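Local coordinates for protein alpha-glucosidase ([Eubacterium] rectale, PDB 6PNR) that probably hydrolyses alpha-glycosides of sulfoquinovose, as a sulfoquinovosidase of glycoside hydrolase family 31, at residues D183-A188 with P408-N413; N320-N325 with G392-T397; H414-W419 with M440-A445; V436-R441 with Y450-W455. All blocks are in the same frame, centred on the assembly; numbering follows the deposited sequence.

Overall arrangement
Contacts 2, 3 and 4 are buried within the family 31 TIM-barrel domain, whereas contact 1 is only partly buried and joins the first turns of helix 408-429 to a loop of the beta-rich N-terminal part. Contacts 1 and 3 use the same helix in succession; contacts 3 and 4 share Met440 and Arg441 and both reach the inhibitor. The chemistry changes with place: contact 1 pairs a short threonine-to-carbonyl bond with two bridging waters, a tyrosine hydroxyl and one water carry contact 2, contact 3 has no hydrogen bond between its segments, and contact 4 combines strand-like backbone bonds with aromatic packing. A salt bridge from Glu393 to Arg441 ties contact 2 to contacts 3 and 4.

Contact 1 (D183-A188 with P408-N413); sequences DSTAYA and PMIEHN
Thr185 and Ile410 form the tight part of this contact. The hydroxyl OG1 of Thr185 donates to the carbonyl O of Ile410 at 2.6 Å, from a position tilted 27° out of the carbonyl plane. OG1 is placed there by a chi1 of 69°, which sets it between its own backbone N and carbonyl carbon. Thr185 OG1 also lies 3.4 Å from Ile410 CG2, and the two side chains cross at about a right angle. Beside them the other branch of the isoleucine reaches the loop, Ile410 CD1 packing 3.7 Å from the methyl CB of Ala186. An ST turn, in which Ser184 OG accepts from the backbone N of Ala186, shapes the loop at this point.

The other side is looser and wet. Asn413 ND2 makes weak bonds to the carbonyls of both Thr185 (3.2 Å to O) and Ala186 (3.3 Å to O), but the side-chain amide is held mainly by strand 130-133 and the residues after it: ND2 also bonds Ile133 O, and OD1 accepts from Thr135 N. Tyr187 N and Met409 O are too far apart to bond directly, and one water spans them, accepting from Tyr187 N at 2.7 Å. A second water donates to Thr185 O and Met409 O and accepts from Asn413 N at 2.7 Å, so Met409 O accepts from both waters.

The loop 183-188 links strands 178-182 and 188-194, which belong to two different antiparallel sheets, and it rests on the opening turns of helix 408-429, while Met409 also touches strand 29-41 and Tyr187 touches strand 130-133.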
# COMPACT_ATOMS: atom_id res chain seq x y z
N ASP A 183 2.36 -23.71 -17.02
CA ASP A 183 3.61 -23.74 -17.78
C ASP A 183 3.85 -22.37 -18.40
O ASP A 183 3.65 -22.13 -19.60
CB ASP A 183 3.56 -24.84 -18.84
CG ASP A 183 4.90 -25.08 -19.52
OD1 ASP A 183 5.88 -24.37 -19.22
OD2 ASP A 183 4.97 -26.00 -20.37
N SER A 184 4.30 -21.44 -17.56
CA SER A 184 4.56 -20.08 -18.02
C SER A 184 5.55 -19.44 -17.06
O SER A 184 5.52 -19.71 -15.86
CB SER A 184 3.28 -19.26 -18.08
OG SER A 184 3.55 -17.89 -18.33
N THR A 185 6.42 -18.58 -17.58
CA THR A 185 7.26 -17.76 -16.72
C THR A 185 6.83 -16.30 -16.74
O THR A 185 7.59 -15.44 -16.29
CB THR A 185 8.75 -17.89 -17.09
OG1 THR A 185 8.98 -17.28 -18.36
CG2 THR A 185 9.17 -19.37 -17.14
N ALA A 186 5.63 -16.02 -17.23
CA ALA A 186 5.10 -14.67 -17.15
C ALA A 186 4.82 -14.31 -15.69
O ALA A 186 4.79 -15.17 -14.81
CB ALA A 186 3.81 -14.54 -17.97
N TYR A 187 4.64 -13.02 -15.44
CA TYR A 187 4.03 -12.60 -14.18
C TYR A 187 2.74 -13.36 -13.99
O TYR A 187 1.96 -13.53 -14.93
CB TYR A 187 3.75 -11.09 -14.19
CG TYR A 187 3.14 -10.56 -12.90
CD1 TYR A 187 1.77 -10.66 -12.67
CD2 TYR A 187 3.93 -9.96 -11.92
CE1 TYR A 187 1.20 -10.16 -11.48
CE2 TYR A 187 3.37 -9.46 -10.75
CZ TYR A 187 2.01 -9.56 -10.54
OH TYR A 187 1.46 -9.08 -9.37
N ALA A 188 2.51 -13.84 -12.77
CA ALA A 188 1.24 -14.45 -12.42
C ALA A 188 0.83 -13.98 -11.04
O ALA A 188 1.61 -13.37 -10.30
CB ALA A 188 1.32 -15.99 -12.46
N PRO A 408 11.42 -9.17 -21.71
CA PRO A 408 11.87 -9.32 -20.32
C PRO A 408 10.72 -9.55 -19.35
O PRO A 408 10.96 -10.03 -18.23
CB PRO A 408 12.60 -8.00 -20.04
CG PRO A 408 11.97 -7.03 -21.01
CD PRO A 408 11.76 -7.84 -22.25
N MET A 409 9.48 -9.24 -19.74
CA MET A 409 8.33 -9.62 -18.91
C MET A 409 8.16 -11.13 -18.83
O MET A 409 7.49 -11.63 -17.92
CB MET A 409 7.05 -8.97 -19.46
CG MET A 409 7.00 -7.44 -19.30
SD MET A 409 7.03 -6.92 -17.58
CE MET A 409 5.55 -7.69 -16.94
N ILE A 410 8.77 -11.87 -19.75
CA ILE A 410 8.76 -13.33 -19.73
C ILE A 410 10.07 -13.89 -19.21
O ILE A 410 10.07 -14.89 -18.49
CB ILE A 410 8.46 -13.86 -21.15
CG1 ILE A 410 7.11 -13.35 -21.66
CG2 ILE A 410 8.55 -15.39 -21.19
CD1 ILE A 410 5.92 -13.78 -20.86
N GLU A 411 11.20 -13.27 -19.56
CA GLU A 411 12.49 -13.81 -19.16
C GLU A 411 12.86 -13.48 -17.71
O GLU A 411 13.75 -14.14 -17.16
CB GLU A 411 13.60 -13.30 -20.09
CG GLU A 411 13.42 -13.71 -21.54
CD GLU A 411 13.81 -15.15 -21.79
OE1 GLU A 411 13.87 -15.94 -20.82
OE2 GLU A 411 14.08 -15.48 -22.96
N HIS A 412 12.21 -12.48 -17.10
CA HIS A 412 12.54 -12.12 -15.72
C HIS A 412 12.43 -13.32 -14.78
O HIS A 412 13.38 -13.63 -14.05
CB HIS A 412 11.63 -10.98 -15.23
CG HIS A 412 11.81 -10.68 -13.78
ND1 HIS A 412 12.76 -9.80 -13.31
CD2 HIS A 412 11.20 -11.20 -12.68
CE1 HIS A 412 12.71 -9.76 -11.99
NE2 HIS A 412 11.78 -10.60 -11.58
N ASN A 413 11.28 -14.01 -14.79
CA ASN A 413 11.13 -15.18 -13.93
C ASN A 413 11.92 -16.36 -14.45
O ASN A 413 12.16 -17.31 -13.69
CB ASN A 413 9.66 -15.58 -13.80
CG ASN A 413 8.86 -14.62 -12.94
OD1 ASN A 413 9.40 -13.94 -12.07
ND2 ASN A 413 7.55 -14.58 -13.17
O HOH W 1 9.09 -13.11 -16.09
O HOH W 2 4.80 -11.20 -17.42

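Contact 2 (N320-N325 with G392-T397); sequences NPYLVN and GEYLPT
Tyr322 and Tyr394 both carry CG anti to the carbonyl carbon, beside the backbone N (chi1 -41° and -84°), and the two side chains cross at about a right angle. From its CG the Tyr322 ring carries OH to the loop backbone of 392-394, where Tyr394 CB lies 3.6 Å from Tyr322 OH. Gly392 N donates to Tyr322 OH in a weak bond of 3.3 Å, bent to 130° at the hydrogen. A water in the plane of the Tyr322 ring meets OH much more closely, at 2.6 Å, and passes the link on by accepting weakly from Tyr394 N. Within its own segment the phenol is backed by Pro321, whose CG sits 3.8 Å above the ring plane of Tyr322, toward the rim. An Asx turn, Tyr322 N to Asn320 OD1 at 2.9 Å, fixes the chain entering strand 322-324.

The Glu393 side chain, about 7 Å from the inhibitor, bonds Asn166 and salt-bridges Arg441 of the ligand pocket, which puts this contact in the pocket's second shell. It joins the segments that follow the C-terminal ends of strands 314-319 and 386-389, neighbours in the parallel barrel sheet. Phe352 stacks on Tyr394, strand 356-359 packs against Tyr322, and helix 408-429 touches Pro321 and Leu395.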
# COMPACT_ATOMS: atom_id res chain seq x y z
N ASN A 320 27.94 -15.02 -9.06
CA ASN A 320 26.58 -14.65 -9.42
C ASN A 320 26.60 -14.23 -10.88
O ASN A 320 27.67 -14.11 -11.49
CB ASN A 320 26.00 -13.58 -8.45
CG ASN A 320 26.50 -12.14 -8.69
OD1 ASN A 320 26.65 -11.69 -9.83
ND2 ASN A 320 26.67 -11.38 -7.58
N PRO A 321 25.42 -14.07 -11.51
CA PRO A 321 25.43 -13.97 -12.98
C PRO A 321 25.63 -12.56 -13.52
O PRO A 321 25.28 -12.29 -14.67
CB PRO A 321 24.06 -14.53 -13.36
CG PRO A 321 23.19 -14.09 -12.25
CD PRO A 321 24.04 -14.08 -10.99
N TYR A 322 26.20 -11.67 -12.71
CA TYR A 322 26.46 -10.29 -13.10
C TYR A 322 27.95 -9.99 -12.95
O TYR A 322 28.68 -10.71 -12.27
CB TYR A 322 25.63 -9.31 -12.26
CG TYR A 322 24.20 -9.78 -12.02
CD1 TYR A 322 23.35 -10.03 -13.09
CD2 TYR A 322 23.71 -9.98 -10.73
CE1 TYR A 322 22.04 -10.46 -12.89
CE2 TYR A 322 22.40 -10.39 -10.52
CZ TYR A 322 21.58 -10.65 -11.60
OH TYR A 322 20.29 -11.08 -11.40
N LEU A 323 28.40 -8.89 -13.57
CA LEU A 323 29.82 -8.51 -13.52
C LEU A 323 29.93 -7.01 -13.36
O LEU A 323 29.38 -6.26 -14.17
CB LEU A 323 30.54 -8.96 -14.80
CG LEU A 323 30.62 -10.47 -14.96
CD1 LEU A 323 31.01 -10.82 -16.41
CD2 LEU A 323 31.63 -11.01 -13.94
N VAL A 324 30.63 -6.57 -12.30
CA VAL A 324 30.78 -5.13 -12.06
C VAL A 324 31.67 -4.52 -13.14
O VAL A 324 32.63 -5.13 -13.61
CB VAL A 324 31.33 -4.89 -10.64
CG1 VAL A 324 32.73 -5.49 -10.48
CG2 VAL A 324 31.34 -3.39 -10.30
N ASN A 325 31.36 -3.28 -13.52
CA ASN A 325 31.93 -2.69 -14.73
C ASN A 325 33.38 -2.22 -14.59
O ASN A 325 33.91 -1.62 -15.52
CB ASN A 325 31.05 -1.53 -15.21
CG ASN A 325 31.08 -0.34 -14.28
OD1 ASN A 325 31.57 -0.42 -13.16
ND2 ASN A 325 30.53 0.78 -14.74
N GLY A 392 19.98 -13.64 -9.39
CA GLY A 392 19.09 -14.12 -10.42
C GLY A 392 17.75 -13.41 -10.48
O GLY A 392 16.95 -13.72 -11.37
N GLU A 393 17.49 -12.45 -9.59
CA GLU A 393 16.18 -11.80 -9.47
C GLU A 393 16.12 -10.42 -10.12
O GLU A 393 15.05 -9.80 -10.10
CB GLU A 393 15.78 -11.64 -7.99
CG GLU A 393 16.06 -12.82 -7.09
CD GLU A 393 17.47 -12.80 -6.51
OE1 GLU A 393 18.29 -11.99 -7.00
OE2 GLU A 393 17.76 -13.58 -5.58
N TYR A 394 17.22 -9.91 -10.65
CA TYR A 394 17.34 -8.48 -10.93
C TYR A 394 17.16 -8.12 -12.40
O TYR A 394 17.63 -7.06 -12.82
CB TYR A 394 18.70 -7.95 -10.48
CG TYR A 394 18.85 -7.56 -9.03
CD1 TYR A 394 18.69 -8.49 -8.02
CD2 TYR A 394 19.23 -6.27 -8.67
CE1 TYR A 394 18.86 -8.14 -6.70
CE2 TYR A 394 19.42 -5.92 -7.35
CZ TYR A 394 19.23 -6.86 -6.37
OH TYR A 394 19.40 -6.54 -5.04
N LEU A 395 16.54 -8.98 -13.20
CA LEU A 395 16.43 -8.61 -14.62
C LEU A 395 15.40 -7.50 -14.77
O LEU A 395 14.24 -7.68 -14.40
CB LEU A 395 16.06 -9.80 -15.50
CG LEU A 395 16.08 -9.51 -17.01
CD1 LEU A 395 17.50 -9.54 -17.55
CD2 LEU A 395 15.20 -10.48 -17.78
N PRO A 396 15.78 -6.35 -15.32
CA PRO A 396 14.81 -5.26 -15.49
C PRO A 396 13.86 -5.56 -16.63
O PRO A 396 14.04 -6.50 -17.41
CB PRO A 396 15.69 -4.04 -15.78
CG PRO A 396 16.95 -4.60 -16.34
CD PRO A 396 17.13 -5.98 -15.76
N THR A 397 12.81 -4.75 -16.72
CA THR A 397 11.81 -4.91 -17.76
C THR A 397 11.64 -3.68 -18.63
O THR A 397 10.86 -3.71 -19.58
CB THR A 397 10.44 -5.25 -17.15
OG1 THR A 397 10.00 -4.13 -16.36
CG2 THR A 397 10.52 -6.49 -16.28
O HOH W 3 18.56 -11.43 -13.25

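Contact 3 (H414-W419 with M440-A445); sequences HWPVLW and MRAGGA. With 9VH ([(3~{S},4~{R},5~{R})-4,5-bis(oxidanyl)piperidin-3-yl]methanesulfonic acid), chain C.
Pro416 and Gly443 approach to 4.8 Å between their CA atoms, where a nearly fully extended run of backbone through Gly443 and Gly444 passes along helix 408-429 at its kink, the turn in which the N atoms of Pro416 and Val417 lack the regular helical bond. Pro416 lays its ring on the loop, with CB 3.5 Å from Gly443 N and 3.9 Å from the methyl CB of Ala442. Val417 is the next point of contact. Val417 CG2, anti to the carbonyl carbon and beside the backbone N, settles against the chain where Gly444 has no side chain, 3.5 Å from Gly444 C and 3.4 Å from Ala445 O. Met440, at the start of the loop segment, reaches Trp419, about one turn beyond Pro416: its chain is bent at the last torsion (chi3 64°), which puts Met440 CE 3.5 Å from Trp419 CD1. Met440 CE also lies 3.8 Å from Pro416 O.

Arg441, the next residue, takes no part in this packing and extends into the ligand pocket, where Arg441 NH1 comes within 3.3 Å of the inhibitor's ring nitrogen N1. Between the two segments the fit is therefore van der Waals packing without a hydrogen bond, while polar groups of the loop bond to other parts: Gly444 N to Ser447 OG, the Met440 backbone to Leu453 and Trp455, and Arg441 NE to Glu393.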
# COMPACT_ATOMS: atom_id res chain seq x y z
N HIS A 414 12.30 -16.34 -15.72
CA HIS A 414 13.08 -17.42 -16.29
C HIS A 414 14.53 -17.38 -15.81
O HIS A 414 15.18 -18.43 -15.76
CB HIS A 414 13.05 -17.35 -17.81
CG HIS A 414 13.54 -18.60 -18.49
ND1 HIS A 414 13.96 -18.62 -19.80
CD2 HIS A 414 13.67 -19.87 -18.03
CE1 HIS A 414 14.34 -19.84 -20.12
NE2 HIS A 414 14.18 -20.62 -19.06
N TRP A 415 15.04 -16.19 -15.47
CA TRP A 415 16.47 -16.03 -15.22
C TRP A 415 17.02 -16.97 -14.15
O TRP A 415 18.09 -17.57 -14.38
CB TRP A 415 16.79 -14.58 -14.86
CG TRP A 415 18.03 -14.10 -15.51
CD1 TRP A 415 19.24 -13.90 -14.93
CD2 TRP A 415 18.19 -13.77 -16.90
NE1 TRP A 415 20.15 -13.45 -15.86
CE2 TRP A 415 19.53 -13.37 -17.08
CE3 TRP A 415 17.33 -13.77 -18.00
CZ2 TRP A 415 20.03 -12.97 -18.32
CZ3 TRP A 415 17.83 -13.39 -19.23
CH2 TRP A 415 19.17 -12.99 -19.38
N PRO A 416 16.38 -17.13 -12.98
CA PRO A 416 16.95 -18.02 -11.96
C PRO A 416 17.18 -19.44 -12.44
O PRO A 416 18.15 -20.07 -12.00
CB PRO A 416 15.92 -17.97 -10.84
CG PRO A 416 15.30 -16.61 -10.99
CD PRO A 416 15.18 -16.44 -12.47
N VAL A 417 16.31 -19.97 -13.31
CA VAL A 417 16.51 -21.34 -13.79
C VAL A 417 17.60 -21.39 -14.86
O VAL A 417 18.38 -22.36 -14.91
CB VAL A 417 15.18 -21.93 -14.30
CG1 VAL A 417 15.39 -23.36 -14.81
CG2 VAL A 417 14.18 -21.92 -13.18
N LEU A 418 17.68 -20.37 -15.73
CA LEU A 418 18.82 -20.30 -16.65
C LEU A 418 20.14 -20.28 -15.90
O LEU A 418 21.09 -20.97 -16.27
CB LEU A 418 18.71 -19.06 -17.55
CG LEU A 418 17.60 -19.12 -18.60
CD1 LEU A 418 17.42 -17.77 -19.29
CD2 LEU A 418 17.92 -20.21 -19.61
N TRP A 419 20.20 -19.49 -14.82
CA TRP A 419 21.41 -19.40 -14.02
C TRP A 419 21.69 -20.73 -13.31
O TRP A 419 22.84 -21.19 -13.26
CB TRP A 419 21.24 -18.22 -13.05
CG TRP A 419 22.28 -18.01 -12.00
CD1 TRP A 419 22.04 -17.67 -10.69
CD2 TRP A 419 23.70 -18.06 -12.14
NE1 TRP A 419 23.22 -17.54 -10.01
CE2 TRP A 419 24.26 -17.77 -10.87
CE3 TRP A 419 24.56 -18.32 -13.21
CZ2 TRP A 419 25.63 -17.76 -10.65
CZ3 TRP A 419 25.93 -18.30 -12.98
CH2 TRP A 419 26.45 -18.02 -11.71
N MET A 440 21.73 -21.99 -4.08
CA MET A 440 21.05 -20.85 -4.68
C MET A 440 19.91 -20.38 -3.78
O MET A 440 19.29 -21.17 -3.07
CB MET A 440 20.51 -21.22 -6.06
CG MET A 440 21.52 -21.94 -6.95
SD MET A 440 20.87 -22.20 -8.61
CE MET A 440 20.67 -20.52 -9.19
N ARG A 441 19.64 -19.08 -3.83
CA ARG A 441 18.47 -18.54 -3.15
C ARG A 441 17.31 -18.25 -4.10
O ARG A 441 16.16 -18.28 -3.67
CB ARG A 441 18.84 -17.24 -2.40
CG ARG A 441 19.23 -16.09 -3.32
CD ARG A 441 19.55 -14.79 -2.55
NE ARG A 441 19.54 -13.63 -3.44
CZ ARG A 441 19.82 -12.38 -3.06
NH1 ARG A 441 20.13 -12.11 -1.80
NH2 ARG A 441 19.76 -11.40 -3.95
N ALA A 442 17.58 -17.98 -5.37
CA ALA A 442 16.53 -17.76 -6.35
C ALA A 442 16.21 -19.05 -7.11
O ALA A 442 17.03 -19.97 -7.19
CB ALA A 442 16.92 -16.66 -7.34
N GLY A 443 15.02 -19.10 -7.68
CA GLY A 443 14.66 -20.28 -8.45
C GLY A 443 13.37 -20.09 -9.21
O GLY A 443 12.74 -19.03 -9.19
N GLY A 444 12.97 -21.17 -9.88
CA GLY A 444 11.77 -21.21 -10.68
C GLY A 444 11.49 -22.65 -11.04
O GLY A 444 12.17 -23.56 -10.56
N ALA A 445 10.48 -22.86 -11.87
CA ALA A 445 10.17 -24.22 -12.31
C ALA A 445 11.37 -24.79 -13.06
O ALA A 445 11.84 -24.20 -14.04
CB ALA A 445 8.92 -24.22 -13.19
O1 9VH C . 27.19 -8.23 -0.67
S1 9VH C . 27.17 -9.02 -1.89
O2 9VH C . 26.00 -8.70 -2.68
O3 9VH C . 28.42 -8.92 -2.60
C1 9VH C . 27.02 -10.70 -1.34
C2 9VH C . 25.69 -11.02 -0.63
C3 9VH C . 24.60 -11.10 -1.69
N1 9VH C . 23.32 -11.68 -1.29
C4 9VH C . 23.48 -12.97 -0.60
C5 9VH C . 24.41 -12.81 0.59
O4 9VH C . 24.53 -14.08 1.23
C6 9VH C . 25.78 -12.34 0.13
O5 9VH C . 26.66 -12.21 1.24

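Contact 4 (V436-R441 with Y450-W455); sequences VVYFMR and YCTLLW. With 9VH ([(3~{S},4~{R},5~{R})-4,5-bis(oxidanyl)piperidin-3-yl]methanesulfonic acid), chain C.
Tyr438 and Tyr450 are joined at the far end from the ligand, the phenol OH of Tyr438 donating to the backbone O of Tyr450 at 2.6 Å from 44° above the carbonyl plane. Tyr438's own carbonyl is satisfied by Thr452, whose OG1 is set between its own backbone N and carbonyl carbon (chi1 47°) and from there donates to Tyr438 O at 2.7 Å, in the carbonyl plane and on a lone pair. Thr452 OG1 also sits 3.3 Å above the centre of the Tyr438 ring, so one hydroxyl both bonds the backbone and covers the aromatic face. Thr452 N, by contrast, is buried here without a partner in the model.

Further along, backbone meets backbone. Met440 N donates to Leu453 O at 3.0 Å, nearly along the C=O axis, and Met440 O accepts from Trp455 N at 2.9 Å. Both bonds flank Leu454, the pattern of a single parallel bridge. Strand 437-439 already pairs with strand 386-389 in the parallel sheet of the TIM barrel, and this bridge adds the chain beyond helix 447-450 on its other side.

Apolar contacts line the bonds: Met440 CG touches Cys451 SG at 3.7 Å. Phe439 turns a ring edge toward the face of Trp455 in an offset edge-to-face pair, planes at 86°. Arg441 CB makes a CH-pi contact 3.6 Å from the centroid of the Trp455 six-membered ring, and its chain runs beside the indole in the same direction. Arg441 also forms a cation-pi contact with Phe391, and Trp455 CZ2 lies 3.9 Å from the inhibitor's hydroxyl oxygen O4.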
# COMPACT_ATOMS: atom_id res chain seq x y z
N VAL A 436 30.68 -31.85 -5.79
CA VAL A 436 30.72 -30.43 -5.45
C VAL A 436 29.29 -29.95 -5.34
O VAL A 436 28.38 -30.53 -5.94
CB VAL A 436 31.49 -29.58 -6.49
CG1 VAL A 436 32.86 -30.18 -6.80
CG2 VAL A 436 30.68 -29.41 -7.73
N VAL A 437 29.07 -28.91 -4.55
CA VAL A 437 27.71 -28.45 -4.34
C VAL A 437 27.68 -26.93 -4.38
O VAL A 437 28.52 -26.26 -3.77
CB VAL A 437 27.13 -28.99 -3.01
CG1 VAL A 437 28.03 -28.64 -1.82
CG2 VAL A 437 25.70 -28.47 -2.80
N TYR A 438 26.71 -26.38 -5.11
CA TYR A 438 26.45 -24.95 -5.08
C TYR A 438 25.08 -24.73 -4.46
O TYR A 438 24.22 -25.62 -4.48
CB TYR A 438 26.54 -24.29 -6.48
CG TYR A 438 25.72 -25.03 -7.52
CD1 TYR A 438 26.26 -26.11 -8.21
CD2 TYR A 438 24.41 -24.66 -7.79
CE1 TYR A 438 25.51 -26.80 -9.15
CE2 TYR A 438 23.64 -25.35 -8.72
CZ TYR A 438 24.20 -26.42 -9.40
OH TYR A 438 23.45 -27.12 -10.33
N PHE A 439 24.88 -23.57 -3.86
CA PHE A 439 23.58 -23.31 -3.25
C PHE A 439 23.03 -21.99 -3.76
O PHE A 439 23.76 -21.01 -3.89
CB PHE A 439 23.64 -23.35 -1.70
CG PHE A 439 24.92 -22.81 -1.11
CD1 PHE A 439 26.06 -23.59 -1.05
CD2 PHE A 439 24.96 -21.53 -0.55
CE1 PHE A 439 27.23 -23.10 -0.48
CE2 PHE A 439 26.13 -21.03 0.01
CZ PHE A 439 27.25 -21.80 0.05
N MET A 440 21.73 -21.99 -4.08
CA MET A 440 21.05 -20.85 -4.68
C MET A 440 19.91 -20.38 -3.78
O MET A 440 19.29 -21.17 -3.07
CB MET A 440 20.51 -21.22 -6.06
CG MET A 440 21.52 -21.94 -6.95
SD MET A 440 20.87 -22.20 -8.61
CE MET A 440 20.67 -20.52 -9.19
N ARG A 441 19.64 -19.08 -3.83
CA ARG A 441 18.47 -18.54 -3.15
C ARG A 441 17.31 -18.25 -4.10
O ARG A 441 16.16 -18.28 -3.67
CB ARG A 441 18.84 -17.24 -2.40
CG ARG A 441 19.23 -16.09 -3.32
CD ARG A 441 19.55 -14.79 -2.55
NE ARG A 441 19.54 -13.63 -3.44
CZ ARG A 441 19.82 -12.38 -3.06
NH1 ARG A 441 20.13 -12.11 -1.80
NH2 ARG A 441 19.76 -11.40 -3.95
N TYR A 450 18.03 -28.43 -11.53
CA TYR A 450 19.25 -27.69 -11.81
C TYR A 450 19.90 -27.06 -10.58
O TYR A 450 20.98 -26.49 -10.70
CB TYR A 450 18.98 -26.58 -12.82
CG TYR A 450 18.58 -27.10 -14.18
CD1 TYR A 450 19.34 -28.07 -14.82
CD2 TYR A 450 17.44 -26.62 -14.82
CE1 TYR A 450 18.99 -28.55 -16.06
CE2 TYR A 450 17.07 -27.10 -16.06
CZ TYR A 450 17.85 -28.06 -16.68
OH TYR A 450 17.48 -28.53 -17.91
N CYS A 451 19.26 -27.11 -9.43
CA CYS A 451 19.85 -26.52 -8.23
C CYS A 451 20.17 -27.64 -7.25
O CYS A 451 19.27 -28.36 -6.81
CB CYS A 451 18.91 -25.49 -7.62
SG CYS A 451 19.45 -24.87 -6.02
N THR A 452 21.47 -27.81 -6.93
CA THR A 452 21.89 -28.89 -6.03
C THR A 452 21.51 -28.65 -4.58
O THR A 452 21.44 -29.61 -3.80
CB THR A 452 23.40 -29.10 -6.12
OG1 THR A 452 24.07 -27.84 -6.04
CG2 THR A 452 23.79 -29.81 -7.42
N LEU A 453 21.27 -27.40 -4.18
CA LEU A 453 20.95 -27.09 -2.79
C LEU A 453 20.38 -25.67 -2.70
O LEU A 453 20.99 -24.73 -3.22
CB LEU A 453 22.19 -27.22 -1.90
CG LEU A 453 22.08 -26.76 -0.43
CD1 LEU A 453 21.12 -27.65 0.37
CD2 LEU A 453 23.44 -26.75 0.24
N LEU A 454 19.21 -25.51 -2.08
CA LEU A 454 18.66 -24.20 -1.81
C LEU A 454 19.23 -23.65 -0.51
O LEU A 454 19.70 -24.40 0.35
CB LEU A 454 17.13 -24.25 -1.67
CG LEU A 454 16.20 -24.11 -2.87
CD1 LEU A 454 14.77 -23.99 -2.35
CD2 LEU A 454 16.57 -22.90 -3.69
N TRP A 455 19.19 -22.32 -0.36
CA TRP A 455 19.21 -21.72 0.97
C TRP A 455 18.14 -20.63 0.99
O TRP A 455 17.72 -20.12 -0.05
CB TRP A 455 20.61 -21.22 1.39
CG TRP A 455 20.93 -19.74 1.29
CD1 TRP A 455 20.85 -18.81 2.30
CD2 TRP A 455 21.44 -19.05 0.15
NE1 TRP A 455 21.26 -17.58 1.84
CE2 TRP A 455 21.63 -17.70 0.52
CE3 TRP A 455 21.77 -19.44 -1.16
CZ2 TRP A 455 22.10 -16.73 -0.37
CZ3 TRP A 455 22.24 -18.49 -2.05
CH2 TRP A 455 22.40 -17.14 -1.65
O1 9VH C . 27.19 -8.23 -0.67
S1 9VH C . 27.17 -9.02 -1.89
O2 9VH C . 26.00 -8.70 -2.68
O3 9VH C . 28.42 -8.92 -2.60
C1 9VH C . 27.02 -10.70 -1.34
C2 9VH C . 25.69 -11.02 -0.63
C3 9VH C . 24.60 -11.10 -1.69
N1 9VH C . 23.32 -11.68 -1.29
C4 9VH C . 23.48 -12.97 -0.60
C5 9VH C . 24.41 -12.81 0.59
O4 9VH C . 24.53 -14.08 1.23
C6 9VH C . 25.78 -12.34 0.13
O5 9VH C . 26.66 -12.21 1.24